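Local structure of isochorismatase family protein (Enterococcus faecalis, 2A67) at residues H123-P133 / W157-L165. The protein is of unknown function but is probably a hydrolase of the isochorismatase family. Sequence-based numbering, arbitrary orientation.
Sequences HGLGYTCLMTP and WAGRFLTFL
Three backbone hydrogen bonds join C129 and M131 to T163 and L165: T163 N to C129 O, M131 N to T163 O at 3.1 Å, and L165 N to M131 O, the straightest at 171°. One water accepts from C129 N and donates to F161 O (2.7 Å), where the segments have no direct bond; a second donates to C129 O, adding to the direct bond there, and also binds the T163 hydroxyl. Between them, L130 makes its backbone bonds to L104 and I106 of strand 103-109, on the other side, as expected for an inner strand: strand 128-137, helix 146-157 and strand 163-164 form a beta-alpha-beta crossover, with 163-164 outermost on this side of the sheet within the chain. Within the crossover, W157 O accepts from F161 N and L162 N, which arrive from opposite faces of its plane. Helix 111-125 supplies D116 to W157 NE1, and strand 103-109 supplies E105 to the T132 hydroxyl. With CG anti to the backbone N (chi1 -177°), selenomethionine M131 runs alongside F164; its selenium makes oblique Met-aromatic contacts, 3.5 Å from F164 CE1 and 3.5 Å from W157 CZ3, and the bend at chi3 brings CE to W157 CZ3. F161, in the loop after helix 146-157, turns its edge to the face of H123, near the end of helix 111-125, the planes at 83°, and H83 of the second subunit stacks on the H123 ring.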
ATOM      1  N   HIS D 123      -5.909  -0.336  -6.907  1.00 21.83           N
ATOM      2  CA  HIS D 123      -5.593   0.792  -7.825  1.00 23.96           C
ATOM      3  C   HIS D 123      -4.514   0.303  -8.824  1.00 24.92           C
ATOM      4  O   HIS D 123      -4.535   0.534 -10.069  1.00 22.04           O
ATOM      5  CB  HIS D 123      -5.030   1.977  -7.027  1.00 22.79           C
ATOM      6  CG  HIS D 123      -4.442   3.033  -7.922  1.00 25.24           C
ATOM      7  ND1 HIS D 123      -3.146   2.977  -8.417  1.00 21.24           N
ATOM      8  CD2 HIS D 123      -5.031   4.099  -8.517  1.00 26.02           C
ATOM      9  CE1 HIS D 123      -2.950   4.014  -9.226  1.00 29.47           C
ATOM     10  NE2 HIS D 123      -4.082   4.696  -9.314  1.00 22.90           N
ATOM     11  N   GLY D 124      -3.532  -0.418  -8.275  1.00 24.47           N
ATOM     12  CA  GLY D 124      -2.395  -0.796  -9.080  1.00 24.35           C
ATOM     13  C   GLY D 124      -2.724  -1.827 -10.147  1.00 25.47           C
ATOM     14  O   GLY D 124      -2.029  -1.894 -11.161  1.00 26.31           O
ATOM     15  N   LEU D 125      -3.741  -2.649  -9.903  1.00 24.45           N
ATOM     16  CA  LEU D 125      -4.257  -3.621 -10.869  1.00 25.48           C
ATOM     17  C   LEU D 125      -5.187  -2.982 -11.913  1.00 25.74           C
ATOM     18  O   LEU D 125      -5.508  -3.608 -12.915  1.00 26.09           O
ATOM     19  CB  LEU D 125      -5.027  -4.742 -10.143  1.00 25.29           C
ATOM     20  CG  LEU D 125      -4.092  -5.584  -9.245  1.00 26.63           C
ATOM     21  CD1 LEU D 125      -4.943  -6.485  -8.351  1.00 29.82           C
ATOM     22  CD2 LEU D 125      -3.089  -6.358 -10.121  1.00 28.26           C
ATOM     23  N   GLY D 126      -5.617  -1.750 -11.682  1.00 25.72           N
ATOM     24  CA  GLY D 126      -6.350  -1.022 -12.751  1.00 25.13           C
ATOM     25  C   GLY D 126      -7.807  -0.822 -12.353  1.00 26.61           C
ATOM     26  O   GLY D 126      -8.614  -0.367 -13.194  1.00 25.49           O
ATOM     27  N   TYR D 127      -8.188  -1.112 -11.105  1.00 23.91           N
ATOM     28  CA  TYR D 127      -9.591  -0.854 -10.686  1.00 24.81           C
ATOM     29  C   TYR D 127      -9.746   0.576 -10.307  1.00 25.51           C
ATOM     30  O   TYR D 127      -8.784   1.209  -9.818  1.00 25.41           O
ATOM     31  CB  TYR D 127     -10.110  -1.727  -9.502  1.00 25.30           C
ATOM     32  CG  TYR D 127     -10.095  -3.193  -9.812  1.00 26.29           C
ATOM     33  CD1 TYR D 127     -11.161  -3.793 -10.502  1.00 28.11           C
ATOM     34  CD2 TYR D 127      -8.986  -3.994  -9.446  1.00 29.79           C
ATOM     35  CE1 TYR D 127     -11.124  -5.138 -10.832  1.00 25.82           C
ATOM     36  CE2 TYR D 127      -8.960  -5.399  -9.726  1.00 27.48           C
ATOM     37  CZ  TYR D 127     -10.036  -5.939 -10.423  1.00 29.12           C
ATOM     38  OH  TYR D 127     -10.079  -7.284 -10.756  1.00 31.00           O
ATOM     39  N   THR D 128     -10.962   1.086 -10.552  1.00 24.99           N
ATOM     40  CA  THR D 128     -11.377   2.407 -10.088  1.00 26.08           C
ATOM     41  C   THR D 128     -11.860   2.317  -8.640  1.00 26.34           C
ATOM     42  O   THR D 128     -12.790   1.574  -8.353  1.00 28.59           O
ATOM     43  CB  THR D 128     -12.461   3.031 -11.083  1.00 25.45           C
ATOM     44  OG1 THR D 128     -11.856   3.112 -12.381  1.00 27.39           O
ATOM     45  CG2 THR D 128     -12.937   4.403 -10.585  1.00 27.93           C
ATOM     46  N   CYS D 129     -11.211   3.027  -7.715  1.00 25.89           N
ATOM     47  CA  CYS D 129     -11.554   2.834  -6.299  1.00 26.81           C
ATOM     48  C   CYS D 129     -12.300   4.039  -5.765  1.00 26.52           C
ATOM     49  O   CYS D 129     -11.999   5.186  -6.169  1.00 24.50           O
ATOM     50  CB  CYS D 129     -10.298   2.562  -5.466  1.00 25.87           C
ATOM     51  SG  CYS D 129      -9.516   1.038  -6.062  1.00 28.60           S
ATOM     52  N   LEU D 130     -13.273   3.741  -4.893  1.00 25.32           N
ATOM     53  CA  LEU D 130     -14.154   4.722  -4.232  1.00 25.90           C
ATOM     54  C   LEU D 130     -14.214   4.400  -2.743  1.00 27.31           C
ATOM     55  O   LEU D 130     -13.991   3.284  -2.366  1.00 27.14           O
ATOM     56  CB  LEU D 130     -15.579   4.605  -4.778  1.00 25.03           C
ATOM     57  CG  LEU D 130     -15.716   4.750  -6.314  1.00 24.48           C
ATOM     58  CD1 LEU D 130     -17.139   4.393  -6.679  1.00 23.00           C
ATOM     59  CD2 LEU D 130     -15.302   6.125  -6.836  1.00 23.35           C
HETATM   60  N   MSE D 131     -14.543   5.378  -1.919  1.00 27.97           N
HETATM   61  CA  MSE D 131     -14.754   5.141  -0.511  1.00 28.34           C
HETATM   62  C   MSE D 131     -15.798   6.091   0.090  1.00 27.79           C
HETATM   63  O   MSE D 131     -15.773   7.285  -0.166  1.00 27.36           O
HETATM   64  CB  MSE D 131     -13.450   5.358   0.231  1.00 26.35           C
HETATM   65  CG  MSE D 131     -13.564   5.053   1.704  1.00 29.42           C
HETATM   66 SE   MSE D 131     -11.771   4.900   2.542  1.00 33.20          SE
HETATM   67  CE  MSE D 131     -11.486   2.965   2.391  1.00 27.38           C
ATOM     68  N   THR D 132     -16.681   5.569   0.923  1.00 28.05           N
ATOM     69  CA  THR D 132     -17.576   6.422   1.711  1.00 29.15           C
ATOM     70  C   THR D 132     -16.757   6.878   2.918  1.00 29.57           C
ATOM     71  O   THR D 132     -16.140   6.046   3.609  1.00 30.67           O
ATOM     72  CB  THR D 132     -18.864   5.635   2.114  1.00 27.71           C
ATOM     73  OG1 THR D 132     -19.631   5.387   0.937  1.00 28.08           O
ATOM     74  CG2 THR D 132     -19.732   6.380   3.135  1.00 29.85           C
ATOM     75  N   PRO D 133     -16.757   8.184   3.193  1.00 30.64           N
ATOM     76  CA  PRO D 133     -16.096   8.668   4.394  1.00 31.51           C
ATOM     77  C   PRO D 133     -16.529   7.912   5.658  1.00 32.61           C
ATOM     78  O   PRO D 133     -17.673   7.474   5.747  1.00 33.23           O
ATOM     79  CB  PRO D 133     -16.581  10.142   4.451  1.00 32.14           C
ATOM     80  CG  PRO D 133     -16.696  10.503   3.004  1.00 30.21           C
ATOM     81  CD  PRO D 133     -17.382   9.292   2.434  1.00 28.93           C
ATOM     82  N   TRP D 157      -4.860   8.227   0.630  1.00 25.07           N
ATOM     83  CA  TRP D 157      -5.703   7.605  -0.372  1.00 24.80           C
ATOM     84  C   TRP D 157      -6.472   8.642  -1.235  1.00 25.53           C
ATOM     85  O   TRP D 157      -6.632   8.429  -2.427  1.00 25.92           O
ATOM     86  CB  TRP D 157      -6.735   6.709   0.281  1.00 24.81           C
ATOM     87  CG  TRP D 157      -6.134   5.643   1.238  1.00 24.77           C
ATOM     88  CD1 TRP D 157      -4.869   5.048   1.202  1.00 26.74           C
ATOM     89  CD2 TRP D 157      -6.841   5.023   2.290  1.00 23.33           C
ATOM     90  NE1 TRP D 157      -4.760   4.126   2.252  1.00 23.65           N
ATOM     91  CE2 TRP D 157      -5.969   4.059   2.895  1.00 22.95           C
ATOM     92  CE3 TRP D 157      -8.142   5.191   2.800  1.00 25.40           C
ATOM     93  CZ2 TRP D 157      -6.341   3.298   4.016  1.00 26.24           C
ATOM     94  CZ3 TRP D 157      -8.539   4.416   3.905  1.00 26.26           C
ATOM     95  CH2 TRP D 157      -7.601   3.444   4.509  1.00 26.31           C
ATOM     96  N   ALA D 158      -6.912   9.724  -0.629  1.00 25.79           N
ATOM     97  CA  ALA D 158      -7.787  10.705  -1.330  1.00 27.10           C
ATOM     98  C   ALA D 158      -7.103  11.198  -2.576  1.00 28.23           C
ATOM     99  O   ALA D 158      -5.993  11.752  -2.510  1.00 28.59           O
ATOM    100  CB  ALA D 158      -8.117  11.863  -0.416  1.00 26.51           C
ATOM    101  N   GLY D 159      -7.723  10.946  -3.725  1.00 28.63           N
ATOM    102  CA  GLY D 159      -7.200  11.505  -4.967  1.00 30.96           C
ATOM    103  C   GLY D 159      -6.125  10.634  -5.597  1.00 32.42           C
ATOM    104  O   GLY D 159      -6.156  10.345  -6.803  1.00 33.80           O
ATOM    105  N   ARG D 160      -5.184  10.106  -4.810  1.00 32.77           N
ATOM    106  CA  ARG D 160      -4.169   9.312  -5.489  1.00 30.11           C
ATOM    107  C   ARG D 160      -4.527   7.866  -5.737  1.00 28.18           C
ATOM    108  O   ARG D 160      -4.153   7.307  -6.786  1.00 27.00           O
ATOM    109  CB  ARG D 160      -2.803   9.533  -4.876  1.00 34.56           C
ATOM    110  CG  ARG D 160      -2.642   8.961  -3.601  1.00 36.44           C
ATOM    111  CD  ARG D 160      -1.175   8.702  -3.326  1.00 41.38           C
ATOM    112  NE  ARG D 160      -0.333   9.895  -3.408  1.00 40.61           N
ATOM    113  CZ  ARG D 160      -0.478  11.044  -2.761  1.00 41.02           C
ATOM    114  NH1 ARG D 160      -1.498  11.300  -1.927  1.00 42.88           N
ATOM    115  NH2 ARG D 160       0.450  11.968  -2.970  1.00 43.20           N
ATOM    116  N   PHE D 161      -5.325   7.270  -4.862  1.00 25.25           N
ATOM    117  CA  PHE D 161      -5.745   5.902  -5.111  1.00 25.52           C
ATOM    118  C   PHE D 161      -7.248   5.766  -5.328  1.00 24.68           C
ATOM    119  O   PHE D 161      -7.694   4.762  -5.913  1.00 24.77           O
ATOM    120  CB  PHE D 161      -5.367   4.934  -3.949  1.00 23.41           C
ATOM    121  CG  PHE D 161      -3.867   4.831  -3.705  1.00 24.71           C
ATOM    122  CD1 PHE D 161      -3.045   4.152  -4.585  1.00 26.11           C
ATOM    123  CD2 PHE D 161      -3.300   5.395  -2.582  1.00 25.34           C
ATOM    124  CE1 PHE D 161      -1.652   4.091  -4.363  1.00 26.42           C
ATOM    125  CE2 PHE D 161      -1.910   5.332  -2.347  1.00 28.50           C
ATOM    126  CZ  PHE D 161      -1.089   4.705  -3.259  1.00 24.29           C
ATOM    127  N   LEU D 162      -8.019   6.689  -4.749  1.00 24.39           N
ATOM    128  CA  LEU D 162      -9.491   6.545  -4.730  1.00 24.51           C
ATOM    129  C   LEU D 162     -10.149   7.931  -4.638  1.00 24.96           C
ATOM    130  O   LEU D 162      -9.485   8.936  -4.421  1.00 26.29           O
ATOM    131  CB  LEU D 162      -9.970   5.586  -3.597  1.00 24.15           C
ATOM    132  CG  LEU D 162      -9.593   5.891  -2.118  1.00 25.52           C
ATOM    133  CD1 LEU D 162     -10.369   7.138  -1.604  1.00 26.42           C
ATOM    134  CD2 LEU D 162      -9.948   4.679  -1.255  1.00 26.29           C
ATOM    135  N   THR D 163     -11.454   7.971  -4.861  1.00 25.66           N
ATOM    136  CA  THR D 163     -12.222   9.177  -4.650  1.00 24.15           C
ATOM    137  C   THR D 163     -13.109   8.944  -3.459  1.00 23.66           C
ATOM    138  O   THR D 163     -13.841   7.955  -3.448  1.00 23.44           O
ATOM    139  CB  THR D 163     -13.167   9.432  -5.887  1.00 26.05           C
ATOM    140  OG1 THR D 163     -12.402   9.460  -7.100  1.00 25.12           O
ATOM    141  CG2 THR D 163     -13.943  10.787  -5.732  1.00 24.80           C
ATOM    142  N   PHE D 164     -13.144   9.898  -2.517  1.00 23.90           N
ATOM    143  CA  PHE D 164     -14.136   9.854  -1.455  1.00 24.20           C
ATOM    144  C   PHE D 164     -15.461  10.302  -1.979  1.00 26.94           C
ATOM    145  O   PHE D 164     -15.532  11.302  -2.666  1.00 23.73           O
ATOM    146  CB  PHE D 164     -13.721  10.706  -0.267  1.00 24.64           C
ATOM    147  CG  PHE D 164     -12.761   9.950   0.657  1.00 24.18           C
ATOM    148  CD1 PHE D 164     -13.255   9.144   1.660  1.00 25.65           C
ATOM    149  CD2 PHE D 164     -11.390  10.040   0.448  1.00 24.79           C
ATOM    150  CE1 PHE D 164     -12.354   8.362   2.485  1.00 23.74           C
ATOM    151  CE2 PHE D 164     -10.476   9.317   1.277  1.00 26.80           C
ATOM    152  CZ  PHE D 164     -10.985   8.510   2.292  1.00 25.08           C
ATOM    153  N   LEU D 165     -16.495   9.527  -1.663  1.00 28.23           N
ATOM    154  CA  LEU D 165     -17.829   9.808  -2.109  1.00 29.37           C
ATOM    155  C   LEU D 165     -18.481  10.929  -1.303  1.00 30.70           C
ATOM    156  O   LEU D 165     -18.143  11.153  -0.133  1.00 28.50           O
ATOM    157  CB  LEU D 165     -18.641   8.511  -2.006  1.00 28.79           C
ATOM    158  CG  LEU D 165     -18.150   7.434  -2.997  1.00 29.07           C
ATOM    159  CD1 LEU D 165     -18.968   6.167  -2.811  1.00 28.61           C
ATOM    160  CD2 LEU D 165     -18.196   7.886  -4.459  1.00 27.71           C
TER
HETATM  161  O   HOH W   1      -8.947   4.688  -8.355  1.00 23.93           O
HETATM  162  O   HOH W   2     -11.857   7.025  -8.062  1.00 28.27           O